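Local coordinates for cadherin-related family member 2 (Homo sapiens, PDB 5CZR), which forms, through its extracellular cadherin repeats, calcium-dependent heterophilic complexes with CDHR5 on adjacent microvilli and so controls microvillar packing at the apical membrane of epithelial cells, at residues Asn2-Phe7 with Ile85-Glu90; Asn36-Tyr41 with Ser81-Gln86; Phe110-Asn115 with Leu208-Val213; Val104-Ala109 with Ser126-Asp131. All blocks are in the same frame, centred on the assembly; numbering follows the deposited sequence.

How the contacts relate
Contacts 1 and 2 form the amino-terminal tip of the first cadherin repeat, and contacts 3 and 4 lie in the second. Contact 1 and contact 2 have centres 8 Å apart, share I85 and Q86, and meet at one calcium ion, where ND2 of N2 also makes a probable hydrogen bond to OD2 of D82 at 2.9 Å. Contact 4 stands at the end of the second repeat nearer the first, its D131 holding one of the calcium ions between the repeats. From there, contact 3 is about 18 Å away centre to centre, touching through F110 and V127. About 71 Å separates the centres of contacts 1 and 3, at opposite ends of the rod.

Contact 1 of 4, residues Asn2-Phe7 with Ile85-Glu90; sequences NVAPKF and IQVQRE. With CA (calcium ion), chain E.
Segments 2-7 and 85-90 run roughly the same way, 21° apart, but their CA traces open from 6.5 Å between A4 and I85 to 8.6 Å between F7 and R89, and no hydrogen bond links them. This is the seam of a cadherin β-sandwich: strand 6-7 edges one sheet, strand 86-96 belongs to the other, and side chains bridge the two. V87 is the centre of the contact. Its CG2, anti to the carbonyl carbon, packs 3.6 Å from O of P5 and also against the proline CG, the two side chains sliding past each other in opposite directions. In I85, CG1 stands anti to the backbone N (chi1 -169°), which puts CG2 in the crowded position between N and the carbonyl carbon; that methyl meets CB of A4 and CD of P5, with ND2 of N2 at 3.8 Å. N2 itself extends with CG anti to its backbone N, so that OD1 reaches the calcium ion at 2.4 Å. O of V3 binds the same ion, and D33, D35, D37 and D82 complete the site, anchoring the amino terminus beside this apolar seam. Farther along, CD2 of F7 lies obliquely against CG of R89. The arginine chain bends at chi2 (-46°) and folds back: CG1 of V87 lies over one guanidinium face, toward its rim, and NH1 donates to O of Q88 at 2.8 Å.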
loop_
_atom_site.group_PDB
_atom_site.type_symbol
_atom_site.label_atom_id
_atom_site.label_comp_id
_atom_site.label_asym_id
_atom_site.label_seq_id
_atom_site.Cartn_x
_atom_site.Cartn_y
_atom_site.Cartn_z
ATOM N N ASN A 2 -38.503 -32.978 6.228
ATOM C CA ASN A 2 -37.524 -31.872 6.493
ATOM C C ASN A 2 -37.209 -30.997 5.285
ATOM O O ASN A 2 -36.956 -31.502 4.196
ATOM C CB ASN A 2 -36.171 -32.360 7.067
ATOM C CG ASN A 2 -35.225 -31.179 7.409
ATOM O OD1 ASN A 2 -35.588 -30.289 8.186
ATOM N ND2 ASN A 2 -34.032 -31.156 6.814
ATOM N N VAL A 3 -37.162 -29.686 5.506
ATOM C CA VAL A 3 -36.649 -28.730 4.526
ATOM C C VAL A 3 -35.186 -28.328 4.854
ATOM O O VAL A 3 -34.848 -28.022 6.012
ATOM C CB VAL A 3 -37.549 -27.475 4.468
ATOM C CG1 VAL A 3 -37.071 -26.523 3.378
ATOM C CG2 VAL A 3 -38.993 -27.898 4.213
ATOM N N ALA A 4 -34.337 -28.361 3.834
ATOM C CA ALA A 4 -32.940 -27.991 3.990
ATOM C C ALA A 4 -32.831 -26.506 4.310
ATOM O O ALA A 4 -33.603 -25.704 3.777
ATOM C CB ALA A 4 -32.155 -28.305 2.731
ATOM N N PRO A 5 -31.895 -26.132 5.197
ATOM C CA PRO A 5 -31.617 -24.708 5.391
ATOM C C PRO A 5 -30.977 -24.102 4.147
ATOM O O PRO A 5 -30.427 -24.824 3.302
ATOM C CB PRO A 5 -30.636 -24.694 6.557
ATOM C CG PRO A 5 -29.963 -26.032 6.475
ATOM C CD PRO A 5 -31.018 -26.981 6.015
ATOM N N LYS A 6 -31.032 -22.785 4.076
ATOM C CA LYS A 6 -30.634 -22.025 2.901
ATOM C C LYS A 6 -29.967 -20.742 3.373
ATOM O O LYS A 6 -30.496 -20.027 4.217
ATOM C CB LYS A 6 -31.866 -21.704 2.053
ATOM C CG LYS A 6 -31.574 -21.068 0.694
ATOM C CD LYS A 6 -32.484 -21.622 -0.423
ATOM C CE LYS A 6 -33.968 -21.331 -0.206
ATOM N NZ LYS A 6 -34.316 -19.924 -0.592
ATOM N N PHE A 7 -28.742 -20.528 2.921
ATOM C CA PHE A 7 -28.021 -19.282 3.176
ATOM C C PHE A 7 -28.774 -18.114 2.553
ATOM O O PHE A 7 -29.350 -18.231 1.470
ATOM C CB PHE A 7 -26.621 -19.354 2.553
ATOM C CG PHE A 7 -25.611 -20.106 3.402
ATOM C CD1 PHE A 7 -25.209 -19.599 4.615
ATOM C CD2 PHE A 7 -25.025 -21.269 2.949
ATOM C CE1 PHE A 7 -24.262 -20.259 5.375
ATOM C CE2 PHE A 7 -24.067 -21.929 3.688
ATOM C CZ PHE A 7 -23.673 -21.423 4.895
ATOM N N ILE A 85 -29.467 -32.394 7.751
ATOM C CA ILE A 85 -28.718 -32.256 6.513
ATOM C C ILE A 85 -27.683 -31.133 6.579
ATOM O O ILE A 85 -27.937 -30.070 7.172
ATOM C CB ILE A 85 -29.685 -32.087 5.311
ATOM C CG1 ILE A 85 -28.910 -32.229 3.983
ATOM C CG2 ILE A 85 -30.503 -30.781 5.416
ATOM C CD1 ILE A 85 -29.795 -32.297 2.730
ATOM N N GLN A 86 -26.547 -31.373 5.923
ATOM C CA GLN A 86 -25.501 -30.405 5.790
ATOM C C GLN A 86 -25.579 -29.742 4.420
ATOM O O GLN A 86 -25.709 -30.430 3.436
ATOM C CB GLN A 86 -24.157 -31.119 5.935
ATOM C CG GLN A 86 -22.993 -30.152 5.803
ATOM C CD GLN A 86 -21.645 -30.763 6.070
ATOM O OE1 GLN A 86 -21.453 -31.981 6.000
ATOM N NE2 GLN A 86 -20.671 -29.885 6.402
ATOM N N VAL A 87 -25.522 -28.416 4.371
ATOM C CA VAL A 87 -25.633 -27.646 3.129
ATOM C C VAL A 87 -24.373 -26.768 2.963
ATOM O O VAL A 87 -24.017 -26.028 3.868
ATOM C CB VAL A 87 -26.900 -26.724 3.160
ATOM C CG1 VAL A 87 -26.972 -25.758 1.941
ATOM C CG2 VAL A 87 -28.158 -27.572 3.254
ATOM N N GLN A 88 -23.703 -26.892 1.828
ATOM C CA GLN A 88 -22.405 -26.283 1.614
ATOM C C GLN A 88 -22.408 -25.514 0.310
ATOM O O GLN A 88 -23.033 -25.950 -0.660
ATOM C CB GLN A 88 -21.315 -27.324 1.552
ATOM C CG GLN A 88 -21.283 -28.220 2.772
ATOM C CD GLN A 88 -20.094 -29.171 2.772
ATOM O OE1 GLN A 88 -18.940 -28.745 2.865
ATOM N NE2 GLN A 88 -20.374 -30.470 2.749
ATOM N N ARG A 89 -21.768 -24.341 0.310
ATOM C CA ARG A 89 -21.693 -23.478 -0.860
ATOM C C ARG A 89 -20.315 -22.865 -0.879
ATOM O O ARG A 89 -19.600 -22.886 0.117
ATOM C CB ARG A 89 -22.615 -22.279 -0.754
ATOM C CG ARG A 89 -24.112 -22.442 -0.924
ATOM C CD ARG A 89 -24.537 -23.295 -2.117
ATOM N NE ARG A 89 -25.950 -23.698 -2.000
ATOM C CZ ARG A 89 -26.399 -24.954 -1.832
ATOM N NH1 ARG A 89 -25.568 -26.003 -1.749
ATOM N NH2 ARG A 89 -27.711 -25.166 -1.720
ATOM N N GLU A 90 -20.009 -22.206 -1.981
ATOM C CA GLU A 90 -18.809 -21.445 -2.091
ATOM C C GLU A 90 -19.091 -19.969 -1.826
ATOM O O GLU A 90 -20.141 -19.448 -2.179
ATOM C CB GLU A 90 -18.214 -21.801 -3.428
ATOM C CG GLU A 90 -17.029 -21.021 -3.901
ATOM C CD GLU A 90 -16.534 -21.545 -5.245
ATOM O OE1 GLU A 90 -16.383 -22.785 -5.386
ATOM O OE2 GLU A 90 -16.352 -20.724 -6.177
HETATM CA CA CA E . -34.906 -28.027 8.406
#

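Contact 2 of 4, residues Asn36-Tyr41 with Ser81-Gln86; sequences NDPLTY and SDPYIQ. With CA (calcium ion), chain E.
OD1 of D82 is the best-held polar atom, gripped by two backbone N-H groups: Y84 N comes from above the carboxylate plane, and I85 N arrives nearly along the C-O axis, each at 2.8 Å. The first bond makes an Asx turn and the second extends it to an Asx motif, curling the loop between strands 73-81 and 86-96. D82 places its CG between backbone N and carbonyl carbon (chi1 70°), and its other oxygen, OD2, binds calcium at 2.5 Å. D37 lies alongside, pointing the same way, and its OD2 binds the ion at 2.2 Å; the two carboxylate planes stand 88° apart. The same D37 oxygen sits in plane at the edge of the Y84 ring, while CB of P83 covers one face over its centre. CD2 of L39 packs on CB of D82 at 3.7 Å. T40 and S81 then make an antiparallel hydrogen-bonded pair, T40 N to S81 O at 2.9 Å and S81 N to T40 O at 2.8 Å, and a water joins OG1 of T40 to O of D82. An alanine here in place of D82 would remove a calcium ligand and the acceptor of both turn N-H groups, and would probably loosen loop and site together. The carboxylates of D37 and D82, whose OD2 atoms lie 3.4 Å apart, are likely both ionised, their mutual repulsion offset by the cation, so their close approach probably depends on bound calcium.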
loop_
_atom_site.group_PDB
_atom_site.type_symbol
_atom_site.label_atom_id
_atom_site.label_comp_id
_atom_site.label_asym_id
_atom_site.label_seq_id
_atom_site.Cartn_x
_atom_site.Cartn_y
_atom_site.Cartn_z
ATOM N N ASN A 36 -37.695 -24.005 11.093
ATOM C CA ASN A 36 -37.200 -23.328 12.273
ATOM C C ASN A 36 -36.236 -24.176 13.120
ATOM O O ASN A 36 -36.191 -24.058 14.348
ATOM C CB ASN A 36 -38.406 -22.875 13.091
ATOM C CG ASN A 36 -38.282 -21.457 13.572
ATOM O OD1 ASN A 36 -38.143 -20.498 12.778
ATOM N ND2 ASN A 36 -38.347 -21.307 14.879
ATOM N N ASP A 37 -35.460 -25.032 12.452
ATOM C CA ASP A 37 -34.509 -25.915 13.129
ATOM C C ASP A 37 -33.335 -25.088 13.653
ATOM O O ASP A 37 -32.980 -24.094 13.052
ATOM C CB ASP A 37 -33.950 -26.978 12.164
ATOM C CG ASP A 37 -34.970 -28.040 11.799
ATOM O OD1 ASP A 37 -35.646 -28.531 12.731
ATOM O OD2 ASP A 37 -35.076 -28.410 10.604
ATOM N N PRO A 38 -32.725 -25.524 14.768
ATOM C CA PRO A 38 -31.456 -24.944 15.159
ATOM C C PRO A 38 -30.413 -25.269 14.106
ATOM O O PRO A 38 -30.391 -26.391 13.603
ATOM C CB PRO A 38 -31.126 -25.664 16.457
ATOM C CG PRO A 38 -31.805 -26.972 16.334
ATOM C CD PRO A 38 -33.099 -26.658 15.627
ATOM N N LEU A 39 -29.583 -24.270 13.774
ATOM C CA LEU A 39 -28.626 -24.343 12.653
ATOM C C LEU A 39 -27.220 -24.173 13.156
ATOM O O LEU A 39 -26.973 -23.365 14.067
ATOM C CB LEU A 39 -28.903 -23.231 11.643
ATOM C CG LEU A 39 -30.332 -23.220 11.067
ATOM C CD1 LEU A 39 -30.473 -22.135 10.009
ATOM C CD2 LEU A 39 -30.689 -24.592 10.493
ATOM N N THR A 40 -26.293 -24.957 12.598
ATOM C CA THR A 40 -24.887 -24.832 12.922
ATOM C C THR A 40 -24.046 -24.560 11.700
ATOM O O THR A 40 -24.396 -24.967 10.567
ATOM C CB THR A 40 -24.357 -26.036 13.684
ATOM O OG1 THR A 40 -24.518 -27.230 12.889
ATOM C CG2 THR A 40 -25.104 -26.190 15.020
ATOM N N TYR A 41 -22.960 -23.816 11.922
ATOM C CA TYR A 41 -22.197 -23.212 10.847
ATOM C C TYR A 41 -20.748 -23.605 10.901
ATOM O O TYR A 41 -20.169 -23.850 11.968
ATOM C CB TYR A 41 -22.262 -21.690 10.921
ATOM C CG TYR A 41 -23.631 -21.120 10.771
ATOM C CD1 TYR A 41 -24.154 -20.840 9.523
ATOM C CD2 TYR A 41 -24.418 -20.829 11.893
ATOM C CE1 TYR A 41 -25.438 -20.288 9.391
ATOM C CE2 TYR A 41 -25.697 -20.285 11.764
ATOM C CZ TYR A 41 -26.194 -20.017 10.515
ATOM O OH TYR A 41 -27.430 -19.458 10.376
ATOM N N SER A 81 -25.886 -26.389 8.679
ATOM C CA SER A 81 -26.467 -27.688 8.940
ATOM C C SER A 81 -27.667 -27.532 9.852
ATOM O O SER A 81 -27.565 -26.858 10.888
ATOM C CB SER A 81 -25.447 -28.583 9.608
ATOM O OG SER A 81 -24.380 -28.837 8.732
ATOM N N ASP A 82 -28.817 -28.107 9.484
ATOM C CA ASP A 82 -29.869 -28.326 10.501
ATOM C C ASP A 82 -29.526 -29.688 11.157
ATOM O O ASP A 82 -28.397 -30.179 10.971
ATOM C CB ASP A 82 -31.280 -28.154 9.908
ATOM C CG ASP A 82 -31.671 -29.257 8.939
ATOM O OD1 ASP A 82 -30.978 -30.302 8.829
ATOM O OD2 ASP A 82 -32.690 -29.068 8.272
ATOM N N PRO A 83 -30.420 -30.255 11.983
ATOM C CA PRO A 83 -30.081 -31.551 12.619
ATOM C C PRO A 83 -29.971 -32.723 11.641
ATOM O O PRO A 83 -29.306 -33.705 11.963
ATOM C CB PRO A 83 -31.238 -31.779 13.583
ATOM C CG PRO A 83 -31.783 -30.417 13.866
ATOM C CD PRO A 83 -31.628 -29.663 12.577
ATOM N N TYR A 84 -30.522 -32.564 10.427
ATOM C CA TYR A 84 -30.680 -33.663 9.461
ATOM C C TYR A 84 -29.809 -33.599 8.209
ATOM O O TYR A 84 -29.476 -34.629 7.644
ATOM C CB TYR A 84 -32.146 -33.733 9.031
ATOM C CG TYR A 84 -33.087 -33.511 10.180
ATOM C CD1 TYR A 84 -33.315 -34.522 11.127
ATOM C CD2 TYR A 84 -33.729 -32.290 10.347
ATOM C CE1 TYR A 84 -34.166 -34.314 12.199
ATOM C CE2 TYR A 84 -34.590 -32.083 11.412
ATOM C CZ TYR A 84 -34.780 -33.089 12.336
ATOM O OH TYR A 84 -35.615 -32.862 13.388
ATOM N N ILE A 85 -29.467 -32.394 7.751
ATOM C CA ILE A 85 -28.718 -32.256 6.513
ATOM C C ILE A 85 -27.683 -31.133 6.579
ATOM O O ILE A 85 -27.937 -30.070 7.172
ATOM C CB ILE A 85 -29.685 -32.087 5.311
ATOM C CG1 ILE A 85 -28.910 -32.229 3.983
ATOM C CG2 ILE A 85 -30.503 -30.781 5.416
ATOM C CD1 ILE A 85 -29.795 -32.297 2.730
ATOM N N GLN A 86 -26.547 -31.373 5.923
ATOM C CA GLN A 86 -25.501 -30.405 5.790
ATOM C C GLN A 86 -25.579 -29.742 4.420
ATOM O O GLN A 86 -25.709 -30.430 3.436
ATOM C CB GLN A 86 -24.157 -31.119 5.935
ATOM C CG GLN A 86 -22.993 -30.152 5.803
ATOM C CD GLN A 86 -21.645 -30.763 6.070
ATOM O OE1 GLN A 86 -21.453 -31.981 6.000
ATOM N NE2 GLN A 86 -20.671 -29.885 6.402
HETATM CA CA CA E . -34.906 -28.027 8.406
HETATM O O HOH W 1 -26.652 -28.964 13.106
HETATM O O HOH W 2 -22.560 -26.774 8.926
#

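Contact 3 of 4, residues Phe110-Asn115 with Leu208-Val213; sequences FSTSIN and LSISVV
Five backbone hydrogen bonds knit strand 111-115 to strand 208-213, alternating in direction as a parallel pair requires. S209 N donates to O of F110, T112 N to O of S209, S211 N to O of T112, I114 N to O of S211, and V213 N to O of I114; the last two are the shortest, both 2.8 Å. The donors of T112 and I114 come nearly along the C=O axes of their acceptors, whereas those of S209 and V213 approach from above the carbonyl planes. CA-H...O contacts add to the ladder, CA of S111 lying 3.2 Å from O of S209. Side chains alternate about this framework. On one face I114, with CG1 in the crowded position between backbone N and carbonyl carbon (chi1 54°), crosses I210 obliquely, both CG1 and CD1 lying 3.7 Å from the I210 CG2; beside it, CG2 of T112 runs alongside CG1 of I210 at 4.1 Å. In the cadherin fold this is the parallel pairing of the A' and G strands, here at the edge of the mixed sheet of the second repeat. The opposite face carries S111, S113 and N115 with S209, S211 and V213: CG2 of V213 lies 3.4 Å from OG of S113, and OD1 of N115 is 3.6 Å from CB of the same valine. Behind the apolar face, F125 of strand 123-130 meets T112 and L208, L172 backs I114, and strand 180-189 hydrogen-bonds to the far side of 208-213, with L183 touching I210. N115 is a predicted glycosylation site, although no sugar is present here.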
loop_
_atom_site.group_PDB
_atom_site.type_symbol
_atom_site.label_atom_id
_atom_site.label_comp_id
_atom_site.label_asym_id
_atom_site.label_seq_id
_atom_site.Cartn_x
_atom_site.Cartn_y
_atom_site.Cartn_z
ATOM N N PHE A 110 23.435 6.915 -6.158
ATOM C CA PHE A 110 22.947 8.279 -5.947
ATOM C C PHE A 110 24.063 9.312 -5.909
ATOM O O PHE A 110 24.205 10.086 -4.966
ATOM C CB PHE A 110 22.167 8.377 -4.662
ATOM C CG PHE A 110 20.953 7.535 -4.635
ATOM C CD1 PHE A 110 19.838 7.885 -5.384
ATOM C CD2 PHE A 110 20.912 6.383 -3.831
ATOM C CE1 PHE A 110 18.701 7.112 -5.340
ATOM C CE2 PHE A 110 19.772 5.603 -3.778
ATOM C CZ PHE A 110 18.665 5.972 -4.527
ATOM N N SER A 111 24.863 9.326 -6.955
ATOM C CA SER A 111 25.829 10.372 -7.109
ATOM C C SER A 111 26.024 10.722 -8.590
ATOM O O SER A 111 25.823 9.896 -9.481
ATOM C CB SER A 111 27.155 10.030 -6.388
ATOM O OG SER A 111 27.894 9.099 -7.127
ATOM N N THR A 112 26.395 11.972 -8.817
ATOM C CA THR A 112 26.687 12.443 -10.150
ATOM C C THR A 112 27.636 13.623 -10.077
ATOM O O THR A 112 27.931 14.158 -9.010
ATOM C CB THR A 112 25.414 12.852 -10.904
ATOM O OG1 THR A 112 25.730 13.016 -12.276
ATOM C CG2 THR A 112 24.840 14.147 -10.369
ATOM N N SER A 113 28.124 13.997 -11.238
ATOM C CA SER A 113 29.055 15.074 -11.365
ATOM C C SER A 113 28.555 15.958 -12.494
ATOM O O SER A 113 28.176 15.463 -13.544
ATOM C CB SER A 113 30.435 14.500 -11.683
ATOM O OG SER A 113 31.400 15.514 -11.604
ATOM N N ILE A 114 28.474 17.252 -12.256
ATOM C CA ILE A 114 28.016 18.152 -13.292
ATOM C C ILE A 114 28.928 19.345 -13.450
ATOM O O ILE A 114 29.472 19.883 -12.474
ATOM C CB ILE A 114 26.582 18.623 -13.051
ATOM C CG1 ILE A 114 26.424 19.235 -11.660
ATOM C CG2 ILE A 114 25.615 17.460 -13.242
ATOM C CD1 ILE A 114 25.084 19.923 -11.441
ATOM N N ASN A 115 29.048 19.787 -14.692
ATOM C CA ASN A 115 29.855 20.962 -15.026
ATOM C C ASN A 115 29.169 22.233 -14.542
ATOM O O ASN A 115 27.948 22.329 -14.635
ATOM C CB ASN A 115 30.082 20.991 -16.532
ATOM C CG ASN A 115 30.998 19.860 -17.012
ATOM O OD1 ASN A 115 31.970 19.480 -16.337
ATOM N ND2 ASN A 115 30.699 19.326 -18.194
ATOM N N LEU A 208 21.320 12.327 -2.603
ATOM C CA LEU A 208 22.013 12.484 -3.866
ATOM C C LEU A 208 23.241 13.399 -3.685
ATOM O O LEU A 208 23.106 14.548 -3.264
ATOM C CB LEU A 208 21.053 13.052 -4.902
ATOM C CG LEU A 208 21.624 13.548 -6.228
ATOM C CD1 LEU A 208 22.374 12.481 -7.000
ATOM C CD2 LEU A 208 20.493 14.079 -7.079
ATOM N N SER A 209 24.421 12.877 -3.996
ATOM C CA SER A 209 25.647 13.660 -3.964
ATOM C C SER A 209 25.977 14.237 -5.327
ATOM O O SER A 209 26.078 13.506 -6.309
ATOM C CB SER A 209 26.792 12.801 -3.498
ATOM O OG SER A 209 26.483 12.320 -2.200
ATOM N N ILE A 210 26.089 15.549 -5.383
ATOM C CA ILE A 210 26.374 16.232 -6.616
ATOM C C ILE A 210 27.697 16.926 -6.467
ATOM O O ILE A 210 27.820 17.808 -5.636
ATOM C CB ILE A 210 25.283 17.266 -6.961
ATOM C CG1 ILE A 210 23.927 16.554 -7.147
ATOM C CG2 ILE A 210 25.649 18.052 -8.242
ATOM C CD1 ILE A 210 22.754 17.463 -7.451
ATOM N N SER A 211 28.681 16.517 -7.275
ATOM C CA SER A 211 29.936 17.238 -7.436
ATOM C C SER A 211 29.836 18.224 -8.583
ATOM O O SER A 211 29.416 17.858 -9.680
ATOM C CB SER A 211 31.070 16.269 -7.735
ATOM O OG SER A 211 31.284 15.393 -6.650
ATOM N N VAL A 212 30.252 19.461 -8.326
ATOM C CA VAL A 212 30.300 20.525 -9.325
ATOM C C VAL A 212 31.719 20.652 -9.866
ATOM O O VAL A 212 32.650 20.836 -9.101
ATOM C CB VAL A 212 29.897 21.868 -8.701
ATOM C CG1 VAL A 212 29.829 22.937 -9.757
ATOM C CG2 VAL A 212 28.541 21.748 -8.042
ATOM N N VAL A 213 31.897 20.532 -11.173
ATOM C CA VAL A 213 33.236 20.638 -11.790
ATOM C C VAL A 213 33.529 22.108 -12.190
ATOM O O VAL A 213 32.737 22.734 -12.903
ATOM C CB VAL A 213 33.385 19.721 -13.033
ATOM C CG1 VAL A 213 34.835 19.701 -13.531
ATOM C CG2 VAL A 213 32.933 18.307 -12.742
#

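Contact 4 of 4, residues Val104-Ala109 with Ser126-Asp131; sequences VFQNTA and SVLAVD. With CA (calcium ion), chain H.
N107, just past the A strand (104-105) of the second cadherin repeat, a β-sandwich, reaches across to the B strand, 123-130, which runs antiparallel to it. Its CB points toward 126-131, and CG, set beside the backbone N (chi1 -46°), comes up near CA of V127. From there the amide splits its duties: OD1 accepts L128 N at 3.1 Å in its own carbonyl plane, on a lone pair, while ND2 makes a weak bond to O of S126. The side chain thus continues the ladder begun by V104 and V130, a hydrogen-bonded pair, and by Q106 N, which donates to O of L128 at 2.9 Å, nearly along the C=O axis. A leucine in place of N107 would lose both side-chain hydrogen bonds and would probably let the pairing near V127 fray.

F105 and A129 form the non-hydrogen-bonded pair, CA atoms only 4.0 Å apart, and CB of A129 sits squarely over the F105 ring, 4.0 Å from its centroid, a CH-π contact. CG2 of V127 meets the same ring at the edge, near its plane; A187 and Y142 pack around this aromatic group from the opposite sheet. On the other face of the pairing, Q106 bends at chi2 (-55°), lays CG beside CD2 of L128 at 3.7 Å and turns NE2 back to O of V104, which therefore accepts from two donors, the other being V130 N. At D131, OD1 and OD2 both bind calcium, at 2.6 Å and 2.5 Å.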
loop_
_atom_site.group_PDB
_atom_site.type_symbol
_atom_site.label_atom_id
_atom_site.label_comp_id
_atom_site.label_asym_id
_atom_site.label_seq_id
_atom_site.Cartn_x
_atom_site.Cartn_y
_atom_site.Cartn_z
ATOM N N VAL A 104 9.235 2.985 -2.398
ATOM C CA VAL A 104 10.579 2.424 -2.273
ATOM C C VAL A 104 11.388 2.906 -3.507
ATOM O O VAL A 104 10.999 2.692 -4.647
ATOM C CB VAL A 104 10.524 0.858 -2.231
ATOM C CG1 VAL A 104 11.922 0.217 -2.263
ATOM C CG2 VAL A 104 9.744 0.357 -1.011
ATOM N N PHE A 105 12.534 3.516 -3.255
ATOM C CA PHE A 105 13.430 3.950 -4.301
ATOM C C PHE A 105 14.122 2.758 -4.955
ATOM O O PHE A 105 14.567 1.849 -4.270
ATOM C CB PHE A 105 14.460 4.953 -3.763
ATOM C CG PHE A 105 13.934 6.338 -3.650
ATOM C CD1 PHE A 105 13.880 7.147 -4.760
ATOM C CD2 PHE A 105 13.450 6.818 -2.437
ATOM C CE1 PHE A 105 13.338 8.415 -4.692
ATOM C CE2 PHE A 105 12.915 8.094 -2.348
ATOM C CZ PHE A 105 12.868 8.905 -3.487
ATOM N N GLN A 106 14.144 2.762 -6.297
ATOM C CA GLN A 106 14.664 1.639 -7.070
ATOM C C GLN A 106 16.182 1.720 -7.238
ATOM O O GLN A 106 16.875 0.728 -7.096
ATOM C CB GLN A 106 13.988 1.566 -8.449
ATOM C CG GLN A 106 12.477 1.381 -8.401
ATOM C CD GLN A 106 12.037 0.147 -7.580
ATOM O OE1 GLN A 106 12.056 -0.971 -8.086
ATOM N NE2 GLN A 106 11.617 0.363 -6.330
ATOM N N ASN A 107 16.657 2.917 -7.523
ATOM C CA ASN A 107 18.060 3.229 -7.810
ATOM C C ASN A 107 19.089 2.586 -6.869
ATOM O O ASN A 107 18.883 2.567 -5.657
ATOM C CB ASN A 107 18.223 4.757 -7.721
ATOM C CG ASN A 107 17.109 5.549 -8.458
ATOM O OD1 ASN A 107 15.928 5.616 -8.022
ATOM N ND2 ASN A 107 17.523 6.217 -9.550
ATOM N N THR A 108 20.196 2.076 -7.415
ATOM C CA THR A 108 21.347 1.675 -6.581
ATOM C C THR A 108 22.148 2.937 -6.264
ATOM O O THR A 108 22.322 3.328 -5.093
ATOM C CB THR A 108 22.252 0.664 -7.331
ATOM O OG1 THR A 108 21.430 -0.394 -7.787
ATOM C CG2 THR A 108 23.405 0.042 -6.475
ATOM N N ALA A 109 22.586 3.603 -7.327
ATOM C CA ALA A 109 23.548 4.707 -7.201
ATOM C C ALA A 109 22.859 6.068 -7.024
ATOM O O ALA A 109 21.828 6.326 -7.667
ATOM C CB ALA A 109 24.465 4.738 -8.415
ATOM N N SER A 126 17.945 11.498 -12.288
ATOM C CA SER A 126 16.631 10.949 -12.301
ATOM C C SER A 126 16.470 9.874 -11.205
ATOM O O SER A 126 17.302 9.002 -11.078
ATOM C CB SER A 126 16.415 10.335 -13.685
ATOM O OG SER A 126 15.268 9.550 -13.620
ATOM N N VAL A 127 15.406 9.973 -10.416
ATOM C CA VAL A 127 15.089 8.975 -9.424
ATOM C C VAL A 127 13.730 8.366 -9.699
ATOM O O VAL A 127 12.913 8.947 -10.400
ATOM C CB VAL A 127 15.121 9.526 -7.973
ATOM C CG1 VAL A 127 16.525 9.962 -7.614
ATOM C CG2 VAL A 127 14.098 10.633 -7.774
ATOM N N LEU A 128 13.523 7.182 -9.148
ATOM C CA LEU A 128 12.267 6.478 -9.266
ATOM C C LEU A 128 11.937 5.796 -7.959
ATOM O O LEU A 128 12.720 4.990 -7.442
ATOM C CB LEU A 128 12.379 5.438 -10.360
ATOM C CG LEU A 128 11.154 4.503 -10.430
ATOM C CD1 LEU A 128 9.917 5.273 -10.893
ATOM C CD2 LEU A 128 11.443 3.328 -11.342
ATOM N N ALA A 129 10.730 6.045 -7.465
ATOM C CA ALA A 129 10.202 5.276 -6.337
ATOM C C ALA A 129 8.880 4.637 -6.705
ATOM O O ALA A 129 8.065 5.240 -7.358
ATOM C CB ALA A 129 10.027 6.177 -5.142
ATOM N N VAL A 130 8.676 3.411 -6.264
ATOM C CA VAL A 130 7.462 2.663 -6.543
ATOM C C VAL A 130 6.724 2.251 -5.258
ATOM O O VAL A 130 7.337 1.872 -4.259
ATOM C CB VAL A 130 7.791 1.426 -7.399
ATOM C CG1 VAL A 130 6.523 0.634 -7.705
ATOM C CG2 VAL A 130 8.412 1.899 -8.700
ATOM N N ASP A 131 5.406 2.371 -5.293
ATOM C CA ASP A 131 4.540 2.008 -4.170
ATOM C C ASP A 131 3.561 0.956 -4.652
ATOM O O ASP A 131 2.830 1.190 -5.608
ATOM C CB ASP A 131 3.807 3.254 -3.722
ATOM C CG ASP A 131 3.035 3.064 -2.431
ATOM O OD1 ASP A 131 2.146 2.193 -2.362
ATOM O OD2 ASP A 131 3.249 3.884 -1.515
HETATM CA CA CA H . 1.225 3.310 -0.206
#